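Long-range contact in protein GH61E (Thielavia terrestris, PDB 3EII), which oxidatively cleaves the glycosidic bonds of cellulose and related polysaccharides as a copper-dependent lytic polysaccharide monooxygenase of family AA9: residues 64-69 with 136-141. Sequence-based numbering, arbitrary orientation.
Sequences PDVYHP and AEQIGL. With ZN (zinc ion), chain E.
V66 and Q138 approach from opposite directions next to the histidine brace (H1 and H68) of an AA9 β-sandwich, and the pair illustrates how a metal-bearing loop is docked on a strand. Residues 64-69 lie in the loop that leads from strand 57-63 to strand 72-78; residues 136-140 form the end of strand 130-140, and L141 follows it. With CG anti to the backbone N (chi1 -160°), Q138 reaches out to the loop, then bends at chi2 so that its aliphatic and amide parts both lie against one methyl. That methyl is V66 CG1, 3.5 Å from Q138 CG and close to CD and NE2 as well.

The amide is held at both ends. Q138 NE2 gives a weak, bent hydrogen bond to the carbonyl O of H68, 3.3 Å long with 125° at the hydrogen, and another weak one to G70 O, whereas OE1 is hydrogen-bonded to the hydroxyl of Y2. Y2 OH also bonds to H68 N, which places the glutamine in the second shell, where it probably steadies the backbone of H68 directly at O and through Y2 at N. A leucine in place of Q138 would probably leave the H68 carbonyl without this donor and Y2 OH without its amide partner.

Further along, H68 CB packs over G140 CA at 4.0 Å, where a side chain on the strand would be crowded. Its imidazole, with Y67 CE1 above one face, offset toward the rim, binds zinc through NE2 at 2.0 Å; H1 is a further ligand, and the zinc occupies the site assigned to catalytic copper. Beyond the histidine, backbone closes the contact: P69 O accepts a CA-H···O contact from G140 and, nearly along its C=O axis, the N-H of L141 at 2.8 Å.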
# COMPACT_ATOMS: atom_id res chain seq x y z
N PRO A 64 8.11 0.27 -13.88
CA PRO A 64 9.41 -0.43 -13.96
C PRO A 64 10.16 -0.68 -12.65
O PRO A 64 10.76 -1.75 -12.44
CB PRO A 64 10.22 0.47 -14.92
CG PRO A 64 9.74 1.83 -14.54
CD PRO A 64 8.23 1.64 -14.41
N ASP A 65 10.25 0.34 -11.83
CA ASP A 65 10.92 0.24 -10.54
C ASP A 65 10.64 1.58 -9.86
O ASP A 65 10.44 2.61 -10.52
CB ASP A 65 12.40 0.07 -10.73
CG ASP A 65 13.06 1.35 -11.07
OD1 ASP A 65 12.56 2.03 -11.98
OD2 ASP A 65 14.08 1.68 -10.43
N VAL A 66 10.56 1.54 -8.54
CA VAL A 66 10.30 2.75 -7.75
C VAL A 66 11.50 3.70 -7.90
O VAL A 66 12.62 3.32 -7.59
CB VAL A 66 10.14 2.40 -6.24
CG1 VAL A 66 9.83 3.65 -5.41
CG2 VAL A 66 9.05 1.35 -6.05
N TYR A 67 11.28 4.91 -8.39
CA TYR A 67 12.39 5.84 -8.55
C TYR A 67 12.14 7.26 -7.99
O TYR A 67 13.02 8.11 -8.03
CB TYR A 67 12.83 5.91 -10.03
CG TYR A 67 11.80 6.43 -11.01
CD1 TYR A 67 11.59 7.80 -11.16
CD2 TYR A 67 11.10 5.54 -11.83
CE1 TYR A 67 10.70 8.29 -12.13
CE2 TYR A 67 10.20 6.01 -12.79
CZ TYR A 67 10.01 7.38 -12.94
OH TYR A 67 9.11 7.86 -13.88
N HIS A 68 10.95 7.53 -7.48
CA HIS A 68 10.69 8.83 -6.87
C HIS A 68 11.01 8.65 -5.38
O HIS A 68 10.71 7.61 -4.79
CB HIS A 68 9.22 9.25 -7.00
CG HIS A 68 8.80 9.60 -8.39
ND1 HIS A 68 9.45 10.55 -9.15
CD2 HIS A 68 7.76 9.16 -9.15
CE1 HIS A 68 8.84 10.68 -10.31
NE2 HIS A 68 7.81 9.84 -10.34
N PRO A 69 11.64 9.66 -4.76
CA PRO A 69 11.95 9.51 -3.33
C PRO A 69 10.67 9.49 -2.51
O PRO A 69 9.75 10.25 -2.76
CB PRO A 69 12.81 10.74 -3.03
CG PRO A 69 12.23 11.79 -4.00
CD PRO A 69 12.06 10.98 -5.27
N ALA A 136 -0.80 -2.01 -1.85
CA ALA A 136 0.59 -1.61 -2.05
C ALA A 136 0.56 -0.10 -2.20
O ALA A 136 -0.37 0.45 -2.80
CB ALA A 136 1.15 -2.24 -3.32
N GLU A 137 1.57 0.57 -1.66
CA GLU A 137 1.64 2.01 -1.76
C GLU A 137 3.06 2.59 -1.73
O GLU A 137 3.91 2.15 -0.99
CB GLU A 137 0.83 2.66 -0.63
CG GLU A 137 1.18 4.13 -0.38
CD GLU A 137 0.81 4.58 1.02
OE1 GLU A 137 -0.33 5.03 1.23
OE2 GLU A 137 1.65 4.48 1.94
N GLN A 138 3.29 3.59 -2.56
CA GLN A 138 4.57 4.28 -2.59
C GLN A 138 4.21 5.74 -2.76
O GLN A 138 3.42 6.10 -3.65
CB GLN A 138 5.41 3.80 -3.77
CG GLN A 138 6.88 4.08 -3.63
CD GLN A 138 7.27 5.52 -3.94
OE1 GLN A 138 6.72 6.15 -4.85
NE2 GLN A 138 8.24 6.04 -3.20
N ILE A 139 4.74 6.59 -1.88
CA ILE A 139 4.44 8.01 -1.94
C ILE A 139 5.65 8.81 -2.45
O ILE A 139 6.69 8.86 -1.80
CB ILE A 139 4.05 8.54 -0.53
CG1 ILE A 139 2.99 7.62 0.08
CG2 ILE A 139 3.49 9.95 -0.63
CD1 ILE A 139 2.55 8.01 1.51
N GLY A 140 5.52 9.40 -3.62
CA GLY A 140 6.61 10.20 -4.16
C GLY A 140 6.55 11.58 -3.54
O GLY A 140 5.51 12.26 -3.64
N LEU A 141 7.64 12.01 -2.91
CA LEU A 141 7.67 13.31 -2.23
C LEU A 141 8.54 14.38 -2.88
O LEU A 141 8.80 15.42 -2.28
CB LEU A 141 8.14 13.12 -0.78
CG LEU A 141 7.36 12.09 0.03
CD1 LEU A 141 8.04 11.84 1.36
CD2 LEU A 141 5.92 12.58 0.23
ZN ZN E . 6.53 9.77 -11.90
O HOH W 1 8.02 10.60 -13.59
O HOH W 2 5.92 11.78 -11.87